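PDB 5TGF: beta-lactamase-related domain-containing protein from Bacteroides dorei DSM 17855, which is probably a serine hydrolase related to beta-lactamases and penicillin-binding proteins, and has a site at which calcium has been seen bound. Local coordinates for residues V71-L77 against M158-M163; Y122-D126 against K165-P169; L125-V129 against Q153-R157. The contacts are given in a common frame with arbitrary orientation. Residues are numbered along the deposited sequence.

Contact 1: V71-L77 against M158-M163; sequences VVDRTDL and MAEVAM
The calcium site at the C-terminal end of helix 60-74 and in the turn leading out of it packs on the last turns of helix 150-163. V72, T75 and L77 bind Ca(2+) in this protein, although no ion accompanies these coordinates. Their carbonyl oxygens converge, with V72 O 3.4 Å from T75 O and 3.6 Å from L77 O, and T75 O 3.8 Å from L77 O, consistent with backbone ligation. V71 and V72 are helical; at T75 the backbone is extended (phi/psi -139/179), and the chain turns back through D76. T75 (p) holds the turn: OG1 donates to V71 O at 2.7 Å and accepts from L77 N at 3.2 Å, the latter bond closing an ST turn. M158-M163 is helical, and V71 CA lies 6.2 Å from A159 CA, L77 CA 6.5 Å from A162 CA. No hydrogen bond crosses the interface. V71 (t) sets CG1 3.9 Å from A162 CB and CG2 3.6 Å from CG of selenomethionine M163, whose m chi1, chi2 and chi3 bring SE 3.7 Å from T75 CG2. L77 CB is 4.1 Å from A162 CB, and L77 CD2 is 4.0 Å from A159 CA. The small A159 and A162 let the turn lie close to the helix. W86 of helix 83-86 covers L77, M158 and A162, L100 of helix 100-103 meets L77 and M158, and L174 of helix 167-179 touches V71.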
ATOM      1  N   VAL A  71      -5.658  15.084  -2.419  1.00 16.58           N
ATOM      2  CA  VAL A  71      -5.043  16.391  -2.556  1.00 17.21           C
ATOM      3  C   VAL A  71      -4.940  16.785  -4.021  1.00 16.44           C
ATOM      4  O   VAL A  71      -5.256  17.928  -4.396  1.00 18.77           O
ATOM      5  CB  VAL A  71      -3.652  16.419  -1.857  1.00 16.55           C
ATOM      6  CG1 VAL A  71      -2.925  17.720  -2.120  1.00 17.26           C
ATOM      7  CG2 VAL A  71      -3.824  16.178  -0.369  1.00 17.67           C
ATOM      8  N   VAL A  72      -4.534  15.850  -4.876  1.00 15.68           N
ATOM      9  CA  VAL A  72      -4.496  16.096  -6.307  1.00 18.45           C
ATOM     10  C   VAL A  72      -5.883  16.511  -6.828  1.00 18.58           C
ATOM     11  O   VAL A  72      -5.975  17.369  -7.685  1.00 21.07           O
ATOM     12  CB  VAL A  72      -3.970  14.880  -7.069  1.00 16.35           C
ATOM     13  CG1 VAL A  72      -4.306  14.939  -8.563  1.00 17.34           C
ATOM     14  CG2 VAL A  72      -2.468  14.737  -6.824  1.00 17.51           C
ATOM     15  N   ASP A  73      -6.921  15.884  -6.312  1.00 20.00           N
ATOM     16  CA  ASP A  73      -8.288  16.213  -6.696  1.00 21.40           C
ATOM     17  C   ASP A  73      -8.692  17.665  -6.324  1.00 22.24           C
ATOM     18  O   ASP A  73      -9.545  18.241  -6.987  1.00 26.24           O
ATOM     19  CB  ASP A  73      -9.273  15.212  -6.071  1.00 19.95           C
ATOM     20  CG  ASP A  73      -9.242  13.831  -6.750  1.00 22.67           C
ATOM     21  OD1 ASP A  73      -8.576  13.669  -7.796  1.00 20.10           O
ATOM     22  OD2 ASP A  73      -9.865  12.885  -6.217  1.00 23.89           O
ATOM     23  N   ARG A  74      -8.118  18.208  -5.259  1.00 21.10           N
ATOM     24  CA  ARG A  74      -8.541  19.495  -4.645  1.00 24.97           C
ATOM     25  C   ARG A  74      -7.614  20.704  -4.921  1.00 25.32           C
ATOM     26  O   ARG A  74      -7.912  21.810  -4.477  1.00 25.28           O
ATOM     27  CB  ARG A  74      -8.620  19.347  -3.126  1.00 24.33           C
ATOM     28  CG  ARG A  74      -9.819  18.592  -2.625  1.00 29.88           C
ATOM     29  CD  ARG A  74      -9.620  18.230  -1.163  1.00 32.81           C
ATOM     30  NE  ARG A  74     -10.808  17.625  -0.577  1.00 30.69           N
ATOM     31  CZ  ARG A  74     -11.233  16.405  -0.844  1.00 31.25           C
ATOM     32  NH1 ARG A  74     -10.566  15.613  -1.679  1.00 36.01           N
ATOM     33  NH2 ARG A  74     -12.326  15.959  -0.251  1.00 39.81           N
ATOM     34  N   THR A  75      -6.460  20.483  -5.531  1.00 23.29           N
ATOM     35  CA  THR A  75      -5.430  21.527  -5.659  1.00 21.25           C
ATOM     36  C   THR A  75      -4.827  21.467  -7.057  1.00 20.43           C
ATOM     37  O   THR A  75      -5.204  20.638  -7.865  1.00 21.75           O
ATOM     38  CB  THR A  75      -4.300  21.333  -4.633  1.00 23.71           C
ATOM     39  OG1 THR A  75      -3.636  20.092  -4.897  1.00 23.74           O
ATOM     40  CG2 THR A  75      -4.819  21.365  -3.189  1.00 21.03           C
ATOM     41  N   ASP A  76      -3.882  22.355  -7.347  1.00 23.38           N
ATOM     42  CA  ASP A  76      -3.110  22.310  -8.585  1.00 24.97           C
ATOM     43  C   ASP A  76      -2.017  21.216  -8.583  1.00 22.06           C
ATOM     44  O   ASP A  76      -1.337  21.022  -9.580  1.00 22.52           O
ATOM     45  CB  ASP A  76      -2.464  23.686  -8.819  1.00 30.55           C
ATOM     46  CG  ASP A  76      -1.764  23.804 -10.175  1.00 30.51           C
ATOM     47  OD1 ASP A  76      -2.400  23.591 -11.226  1.00 35.95           O
ATOM     48  OD2 ASP A  76      -0.570  24.139 -10.190  1.00 34.16           O
ATOM     49  N   LEU A  77      -1.860  20.492  -7.481  1.00 19.58           N
ATOM     50  CA  LEU A  77      -0.937  19.330  -7.453  1.00 18.80           C
ATOM     51  C   LEU A  77      -1.376  18.298  -8.470  1.00 19.35           C
ATOM     52  O   LEU A  77      -2.575  18.008  -8.595  1.00 19.66           O
ATOM     53  CB  LEU A  77      -0.914  18.702  -6.054  1.00 19.48           C
ATOM     54  CG  LEU A  77       0.114  17.577  -5.894  1.00 18.49           C
ATOM     55  CD1 LEU A  77       1.550  18.110  -6.006  1.00 19.20           C
ATOM     56  CD2 LEU A  77      -0.104  16.911  -4.547  1.00 18.62           C
HETATM   57  N   MSE A 158       4.986  16.941  -0.620  1.00 15.52           N
HETATM   58  CA  MSE A 158       4.455  17.772  -1.690  1.00 18.24           C
HETATM   59  C   MSE A 158       2.958  17.997  -1.449  1.00 18.95           C
HETATM   60  O   MSE A 158       2.467  19.125  -1.628  1.00 16.80           O
HETATM   61  CB  MSE A 158       4.682  17.201  -3.077  1.00 18.14           C
HETATM   62  CG  MSE A 158       6.149  17.122  -3.507  1.00 20.47           C
HETATM   63 SE   MSE A 158       6.382  15.948  -5.055  0.74 20.42          SE
HETATM   64  CE  MSE A 158       5.655  17.028  -6.537  1.00 18.99           C
ATOM     65  N   ALA A 159       2.257  16.968  -0.945  1.00 17.23           N
ATOM     66  CA  ALA A 159       0.835  17.105  -0.634  1.00 19.00           C
ATOM     67  C   ALA A 159       0.615  18.055   0.549  1.00 18.57           C
ATOM     68  O   ALA A 159      -0.329  18.875   0.526  1.00 18.50           O
ATOM     69  CB  ALA A 159       0.191  15.747  -0.395  1.00 17.89           C
ATOM     70  N   GLU A 160       1.505  17.995   1.538  1.00 16.74           N
ATOM     71  CA  GLU A 160       1.450  18.871   2.697  1.00 17.13           C
ATOM     72  C   GLU A 160       1.530  20.351   2.270  1.00 19.51           C
ATOM     73  O   GLU A 160       0.785  21.188   2.776  1.00 19.58           O
ATOM     74  CB  GLU A 160       2.573  18.600   3.696  1.00 17.83           C
ATOM     75  CG  GLU A 160       2.438  17.330   4.495  1.00 18.01           C
ATOM     76  CD  GLU A 160       3.476  17.194   5.610  1.00 19.79           C
ATOM     77  OE1 GLU A 160       4.500  17.921   5.618  1.00 19.52           O
ATOM     78  OE2 GLU A 160       3.269  16.354   6.519  1.00 18.07           O
ATOM     79  N   VAL A 161       2.474  20.654   1.395  1.00 18.92           N
ATOM     80  CA  VAL A 161       2.649  22.006   0.892  1.00 22.10           C
ATOM     81  C   VAL A 161       1.438  22.470   0.075  1.00 24.74           C
ATOM     82  O   VAL A 161       0.980  23.589   0.229  1.00 22.78           O
ATOM     83  CB  VAL A 161       3.981  22.127   0.128  1.00 21.82           C
ATOM     84  CG1 VAL A 161       4.106  23.466  -0.606  1.00 25.46           C
ATOM     85  CG2 VAL A 161       5.114  21.958   1.112  1.00 21.44           C
ATOM     86  N   ALA A 162       0.859  21.581  -0.710  1.00 23.97           N
ATOM     87  CA  ALA A 162      -0.277  21.955  -1.547  1.00 22.60           C
ATOM     88  C   ALA A 162      -1.516  22.282  -0.720  1.00 23.97           C
ATOM     89  O   ALA A 162      -2.316  23.163  -1.108  1.00 24.02           O
ATOM     90  CB  ALA A 162      -0.561  20.852  -2.552  1.00 22.70           C
HETATM   91  N   MSE A 163      -1.658  21.635   0.438  1.00 20.82           N
HETATM   92  CA  MSE A 163      -2.790  21.864   1.319  1.00 23.49           C
HETATM   93  C   MSE A 163      -2.534  22.816   2.469  1.00 24.26           C
HETATM   94  O   MSE A 163      -3.464  23.168   3.194  1.00 26.00           O
HETATM   95  CB  MSE A 163      -3.234  20.540   1.956  1.00 24.14           C
HETATM   96  CG  MSE A 163      -3.699  19.523   0.933  1.00 22.00           C
HETATM   97 SE   MSE A 163      -5.436  20.108   0.205  0.59 23.91          SE
HETATM   98  CE  MSE A 163      -6.570  19.812   1.773  1.00 23.63           C
TER

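Contact 2: Y122-D126 against K165-P169; sequences YNHLD and KEFEP
Y122 and N123 form the loop leading into helix 125-133; the side chain of N123 is held outside this contact, its OD1 accepting from V189 N. H124, the N-cap residue, has an extended backbone (phi/psi -135/126) and an m chi1. From the edge of its ring, ND1 donates to E166 OE2 at 2.9 Å with a nearly straight N-H...O angle of 165°. The two CA atoms are 7.7 Å apart, and E166, itself the N-cap residue of helix 167-179, spans the gap with m chi1 and t chi2. L125 opens the first helix. Its N donates to water 1 at 3.0 Å, which lies 2.8 Å from E166 OE2 and bonds it, while its side chain (m, t) puts CD1 3.9 Å from F167 CB, the CA atoms being 7.8 Å apart. At D126, N donates at 3.1 Å to water 2, which bonds E166 OE2 at 2.9 Å. The t chi1 of F167 carries its ring onward to helix 60-74 and to an edge-to-face meeting with F186. The arrangement is a His-carboxylate hydrogen bond between two helix N-termini, where one glutamate reaches the first amides of the facing helix through water, beside the apolar pair L125-F167.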
ATOM      1  N   TYR A 122      10.857   9.775  11.345  1.00 15.96           N
ATOM      2  CA  TYR A 122      10.379  11.151  11.550  1.00 16.21           C
ATOM      3  C   TYR A 122       8.860  11.213  11.712  1.00 16.84           C
ATOM      4  O   TYR A 122       8.142  10.618  10.952  1.00 15.31           O
ATOM      5  CB  TYR A 122      10.778  12.031  10.371  1.00 17.31           C
ATOM      6  CG  TYR A 122      12.270  12.390  10.349  1.00 19.12           C
ATOM      7  CD1 TYR A 122      12.741  13.422  11.143  1.00 24.21           C
ATOM      8  CD2 TYR A 122      13.168  11.730   9.527  1.00 18.62           C
ATOM      9  CE1 TYR A 122      14.069  13.806  11.108  1.00 25.82           C
ATOM     10  CE2 TYR A 122      14.498  12.101   9.476  1.00 21.71           C
ATOM     11  CZ  TYR A 122      14.950  13.140  10.287  1.00 26.15           C
ATOM     12  OH  TYR A 122      16.271  13.581  10.288  1.00 28.20           O
ATOM     13  N   ASN A 123       8.407  12.057  12.618  1.00 17.65           N
ATOM     14  CA  ASN A 123       6.971  12.371  12.729  1.00 17.80           C
ATOM     15  C   ASN A 123       6.583  13.667  12.021  1.00 16.78           C
ATOM     16  O   ASN A 123       5.398  14.038  12.000  1.00 17.97           O
ATOM     17  CB  ASN A 123       6.557  12.404  14.187  1.00 18.06           C
ATOM     18  CG  ASN A 123       6.595  11.050  14.815  1.00 18.59           C
ATOM     19  OD1 ASN A 123       6.072  10.081  14.267  1.00 20.03           O
ATOM     20  ND2 ASN A 123       7.136  10.981  15.997  1.00 19.05           N
ATOM     21  N   HIS A 124       7.547  14.299  11.358  1.00 16.72           N
ATOM     22  CA  HIS A 124       7.253  15.444  10.506  1.00 17.33           C
ATOM     23  C   HIS A 124       7.964  15.340   9.193  1.00 16.97           C
ATOM     24  O   HIS A 124       9.205  15.172   9.135  1.00 17.80           O
ATOM     25  CB  HIS A 124       7.642  16.759  11.203  1.00 20.58           C
ATOM     26  CG  HIS A 124       7.003  16.933  12.534  1.00 21.33           C
ATOM     27  ND1 HIS A 124       5.703  17.369  12.682  1.00 23.62           N
ATOM     28  CD2 HIS A 124       7.444  16.631  13.778  1.00 23.46           C
ATOM     29  CE1 HIS A 124       5.361  17.294  13.958  1.00 24.61           C
ATOM     30  NE2 HIS A 124       6.404  16.853  14.641  1.00 23.43           N
ATOM     31  N   LEU A 125       7.205  15.440   8.114  1.00 16.74           N
ATOM     32  CA  LEU A 125       7.798  15.226   6.817  1.00 18.25           C
ATOM     33  C   LEU A 125       8.783  16.312   6.394  1.00 19.35           C
ATOM     34  O   LEU A 125       9.731  16.040   5.655  1.00 16.82           O
ATOM     35  CB  LEU A 125       6.715  15.022   5.772  1.00 16.92           C
ATOM     36  CG  LEU A 125       5.872  13.770   5.944  1.00 17.05           C
ATOM     37  CD1 LEU A 125       4.919  13.685   4.750  1.00 17.37           C
ATOM     38  CD2 LEU A 125       6.743  12.521   6.062  1.00 17.08           C
ATOM     39  N   ASP A 126       8.596  17.543   6.878  1.00 20.33           N
ATOM     40  CA  ASP A 126       9.553  18.580   6.520  1.00 20.80           C
ATOM     41  C   ASP A 126      10.966  18.261   6.988  1.00 20.41           C
ATOM     42  O   ASP A 126      11.928  18.452   6.232  1.00 19.86           O
ATOM     43  CB  ASP A 126       9.098  19.977   6.975  1.00 24.49           C
ATOM     44  CG  ASP A 126       9.030  20.149   8.494  1.00 27.06           C
ATOM     45  OD1 ASP A 126       9.090  19.174   9.281  1.00 25.21           O
ATOM     46  OD2 ASP A 126       8.826  21.314   8.907  1.00 27.93           O
ATOM     47  N   LYS A 165      -1.049  21.830   5.263  1.00 20.81           N
ATOM     48  CA  LYS A 165      -1.491  21.012   6.394  1.00 21.67           C
ATOM     49  C   LYS A 165      -0.644  19.715   6.428  1.00 19.39           C
ATOM     50  O   LYS A 165      -0.294  19.189   5.388  1.00 21.07           O
ATOM     51  CB  LYS A 165      -2.967  20.642   6.210  1.00 22.77           C
ATOM     52  CG  LYS A 165      -3.706  20.288   7.467  1.00 26.12           C
ATOM     53  CD  LYS A 165      -5.223  20.187   7.200  1.00 26.71           C
ATOM     54  CE  LYS A 165      -5.890  19.470   8.370  1.00 32.06           C
ATOM     55  NZ  LYS A 165      -7.380  19.383   8.284  1.00 36.30           N
ATOM     56  N   GLU A 166      -0.369  19.204   7.614  1.00 18.76           N
ATOM     57  CA  GLU A 166       0.507  18.034   7.729  1.00 21.58           C
ATOM     58  C   GLU A 166      -0.231  16.741   7.330  1.00 17.39           C
ATOM     59  O   GLU A 166      -1.470  16.690   7.297  1.00 15.73           O
ATOM     60  CB  GLU A 166       1.105  17.943   9.130  1.00 22.29           C
ATOM     61  CG  GLU A 166       2.234  18.948   9.371  1.00 25.42           C
ATOM     62  CD  GLU A 166       3.145  18.532  10.503  1.00 28.96           C
ATOM     63  OE1 GLU A 166       2.720  18.641  11.658  1.00 29.12           O
ATOM     64  OE2 GLU A 166       4.250  18.003  10.246  1.00 26.49           O
ATOM     65  N   PHE A 167       0.551  15.722   6.999  1.00 17.20           N
ATOM     66  CA  PHE A 167       0.051  14.519   6.340  1.00 16.48           C
ATOM     67  C   PHE A 167      -0.896  13.695   7.215  1.00 16.15           C
ATOM     68  O   PHE A 167      -1.911  13.158   6.723  1.00 15.84           O
ATOM     69  CB  PHE A 167       1.222  13.654   5.833  1.00 16.96           C
ATOM     70  CG  PHE A 167       0.772  12.489   4.975  1.00 16.86           C
ATOM     71  CD1 PHE A 167       0.543  12.654   3.638  1.00 18.40           C
ATOM     72  CD2 PHE A 167       0.475  11.273   5.553  1.00 19.29           C
ATOM     73  CE1 PHE A 167       0.064  11.603   2.855  1.00 19.18           C
ATOM     74  CE2 PHE A 167       0.033  10.206   4.779  1.00 19.54           C
ATOM     75  CZ  PHE A 167      -0.186  10.386   3.441  1.00 18.08           C
ATOM     76  N   GLU A 168      -0.575  13.533   8.487  1.00 14.47           N
ATOM     77  CA  GLU A 168      -1.472  12.772   9.348  1.00 15.03           C
ATOM     78  C   GLU A 168      -2.863  13.484   9.481  1.00 17.29           C
ATOM     79  O   GLU A 168      -3.914  12.839   9.335  1.00 15.53           O
ATOM     80  CB  GLU A 168      -0.818  12.463  10.678  1.00 17.27           C
ATOM     81  CG  GLU A 168      -1.724  11.810  11.723  1.00 20.45           C
ATOM     82  CD  GLU A 168      -2.380  10.505  11.274  1.00 20.64           C
ATOM     83  OE1 GLU A 168      -1.861   9.817  10.381  1.00 23.25           O
ATOM     84  OE2 GLU A 168      -3.433  10.153  11.821  1.00 24.30           O
ATOM     85  N   PRO A 169      -2.867  14.809   9.739  1.00 17.04           N
ATOM     86  CA  PRO A 169      -4.171  15.473   9.770  1.00 18.61           C
ATOM     87  C   PRO A 169      -4.903  15.410   8.439  1.00 17.27           C
ATOM     88  O   PRO A 169      -6.138  15.236   8.433  1.00 18.42           O
ATOM     89  CB  PRO A 169      -3.824  16.929  10.111  1.00 19.46           C
ATOM     90  CG  PRO A 169      -2.539  16.878  10.789  1.00 19.81           C
ATOM     91  CD  PRO A 169      -1.831  15.607  10.409  1.00 18.26           C
TER
HETATM   92  O   HOH W   1       4.239  15.641   8.685  1.00 18.97           O
HETATM   93  O   HOH W   2       5.864  18.416   7.931  1.00 18.63           O

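Contact 3: L125-V129 against Q153-R157; sequences LDSAV and QIAGR
This is a buried helix-helix packing in the helical part of the beta-lactamase-like fold, between the start of helix 125-133 and the middle of helix 150-163. The two short segments cross at -135°, so they run closer to antiparallel than parallel, with axes 9.2 Å apart. L125 CA lies 5.7 Å from R157 CA and V129 CA 5.9 Å from I154 CA, which fixes the register. L125 (m, t) presses CD1 onto the backbone of the second helix, 3.6 Å from both G156 C and R157 N; a CB on G156 would sit just 2.9 Å from that methyl, so the absence of a side chain there permits the approach. One turn on, V129 (t) places CG2 3.8 Å from Q153 O, 3.9 Å from I154 CA and 3.7 Å from R157 CB. Q153, with m chi1 and chi2, lays its amide along the first helix, NE2 being 3.6 Å from L125 CD2 and 3.7 Å from A128 CB. At the more exposed margin R157 (t, p, t) stretches past D126, whose CB lies over one guanidinium face, 3.7 Å from NE; R157 NH1 is salt-bridged to E160 OE1. Around this pair, M198 and L199 of helix 198-201 cover L125, L103 of helix 100-103 meets I154, and I132, farther along helix 125-133, closes on Q153 and I154.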
ATOM      1  N   LEU A 125       7.205  15.440   8.114  1.00 16.74           N
ATOM      2  CA  LEU A 125       7.798  15.226   6.817  1.00 18.25           C
ATOM      3  C   LEU A 125       8.783  16.312   6.394  1.00 19.35           C
ATOM      4  O   LEU A 125       9.731  16.040   5.655  1.00 16.82           O
ATOM      5  CB  LEU A 125       6.715  15.022   5.772  1.00 16.92           C
ATOM      6  CG  LEU A 125       5.872  13.770   5.944  1.00 17.05           C
ATOM      7  CD1 LEU A 125       4.919  13.685   4.750  1.00 17.37           C
ATOM      8  CD2 LEU A 125       6.743  12.521   6.062  1.00 17.08           C
ATOM      9  N   ASP A 126       8.596  17.543   6.878  1.00 20.33           N
ATOM     10  CA  ASP A 126       9.553  18.580   6.520  1.00 20.80           C
ATOM     11  C   ASP A 126      10.966  18.261   6.988  1.00 20.41           C
ATOM     12  O   ASP A 126      11.928  18.452   6.232  1.00 19.86           O
ATOM     13  CB  ASP A 126       9.098  19.977   6.975  1.00 24.49           C
ATOM     14  CG  ASP A 126       9.030  20.149   8.494  1.00 27.06           C
ATOM     15  OD1 ASP A 126       9.090  19.174   9.281  1.00 25.21           O
ATOM     16  OD2 ASP A 126       8.826  21.314   8.907  1.00 27.93           O
ATOM     17  N   SER A 127      11.090  17.721   8.203  1.00 20.52           N
ATOM     18  CA  SER A 127      12.383  17.240   8.708  1.00 23.93           C
ATOM     19  C   SER A 127      12.894  15.996   7.943  1.00 21.19           C
ATOM     20  O   SER A 127      14.082  15.881   7.633  1.00 19.00           O
ATOM     21  CB  SER A 127      12.268  16.898  10.199  1.00 28.03           C
ATOM     22  OG  SER A 127      11.912  18.023  10.961  1.00 31.08           O
ATOM     23  N   ALA A 128      11.993  15.079   7.625  1.00 18.70           N
ATOM     24  CA  ALA A 128      12.385  13.876   6.848  1.00 18.06           C
ATOM     25  C   ALA A 128      12.976  14.266   5.518  1.00 16.95           C
ATOM     26  O   ALA A 128      13.980  13.706   5.104  1.00 16.22           O
ATOM     27  CB  ALA A 128      11.211  12.947   6.625  1.00 16.44           C
ATOM     28  N   VAL A 129      12.332  15.198   4.829  1.00 18.32           N
ATOM     29  CA  VAL A 129      12.713  15.525   3.464  1.00 20.13           C
ATOM     30  C   VAL A 129      14.033  16.313   3.375  1.00 19.88           C
ATOM     31  O   VAL A 129      14.783  16.154   2.423  1.00 18.12           O
ATOM     32  CB  VAL A 129      11.565  16.265   2.742  1.00 25.21           C
ATOM     33  CG1 VAL A 129      12.059  16.871   1.453  1.00 28.86           C
ATOM     34  CG2 VAL A 129      10.422  15.320   2.466  1.00 22.71           C
ATOM     35  N   GLN A 153       8.141   9.701   1.206  1.00 14.49           N
ATOM     36  CA  GLN A 153       8.227  10.838   2.141  1.00 14.32           C
ATOM     37  C   GLN A 153       8.176  12.150   1.403  1.00 14.03           C
ATOM     38  O   GLN A 153       7.490  13.073   1.817  1.00 15.13           O
ATOM     39  CB  GLN A 153       9.488  10.801   3.002  1.00 12.75           C
ATOM     40  CG  GLN A 153       9.675   9.551   3.810  1.00 12.47           C
ATOM     41  CD  GLN A 153       8.715   9.453   4.961  1.00 13.14           C
ATOM     42  OE1 GLN A 153       7.582   8.978   4.806  1.00 15.28           O
ATOM     43  NE2 GLN A 153       9.158   9.887   6.131  1.00 14.28           N
ATOM     44  N   ILE A 154       8.888  12.219   0.291  1.00 14.77           N
ATOM     45  CA  ILE A 154       8.892  13.418  -0.551  1.00 14.47           C
ATOM     46  C   ILE A 154       7.501  13.648  -1.139  1.00 15.19           C
ATOM     47  O   ILE A 154       6.989  14.774  -1.083  1.00 14.90           O
ATOM     48  CB  ILE A 154       9.918  13.307  -1.676  1.00 14.63           C
ATOM     49  CG1 ILE A 154      11.335  13.108  -1.104  1.00 14.37           C
ATOM     50  CG2 ILE A 154       9.880  14.527  -2.580  1.00 14.19           C
ATOM     51  CD1 ILE A 154      12.374  13.039  -2.200  1.00 16.06           C
ATOM     52  N   ALA A 155       6.883  12.593  -1.669  1.00 13.53           N
ATOM     53  CA  ALA A 155       5.516  12.666  -2.196  1.00 15.51           C
ATOM     54  C   ALA A 155       4.550  13.210  -1.161  1.00 15.29           C
ATOM     55  O   ALA A 155       3.746  14.111  -1.458  1.00 14.83           O
ATOM     56  CB  ALA A 155       5.034  11.299  -2.704  1.00 14.90           C
ATOM     57  N   GLY A 156       4.618  12.670   0.052  1.00 14.53           N
ATOM     58  CA  GLY A 156       3.796  13.153   1.128  1.00 14.32           C
ATOM     59  C   GLY A 156       4.008  14.637   1.446  1.00 16.66           C
ATOM     60  O   GLY A 156       3.051  15.351   1.735  1.00 14.71           O
ATOM     61  N   ARG A 157       5.268  15.084   1.441  1.00 14.77           N
ATOM     62  CA  ARG A 157       5.587  16.482   1.720  1.00 15.08           C
ATOM     63  C   ARG A 157       5.031  17.406   0.623  1.00 16.35           C
ATOM     64  O   ARG A 157       4.603  18.529   0.923  1.00 18.02           O
ATOM     65  CB  ARG A 157       7.084  16.673   1.849  1.00 16.16           C
ATOM     66  CG  ARG A 157       7.541  18.092   2.194  1.00 17.31           C
ATOM     67  CD  ARG A 157       7.039  18.565   3.517  1.00 18.85           C
ATOM     68  NE  ARG A 157       7.356  19.996   3.697  1.00 20.67           N
ATOM     69  CZ  ARG A 157       6.565  20.888   4.276  1.00 21.39           C
ATOM     70  NH1 ARG A 157       5.406  20.542   4.816  1.00 21.86           N
ATOM     71  NH2 ARG A 157       6.953  22.156   4.336  1.00 23.17           N
TER

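Overall arrangement
Helix 150-163 runs through contacts 1 and 3, while contact 2 joins the elements that precede and follow it, helices 125-133 and 167-179. Contact 3 is the most buried and packs tightly against backbone. Contact 1, also without a hydrogen bond across it, is apolar but partly exposed, with the end of helix 60-74 and its calcium-site turn in place of a second continuous helix. Contact 2 buries least and is the polar one, depending on a histidine, a glutamate and waters. L125 and D126 serve contacts 2 and 3, whose centres are 7 Å apart. E160, turned away from V71-L77, links helix 150-163 to contact 2: its OE2 probably accepts from F167 N and packs against L125 CD1.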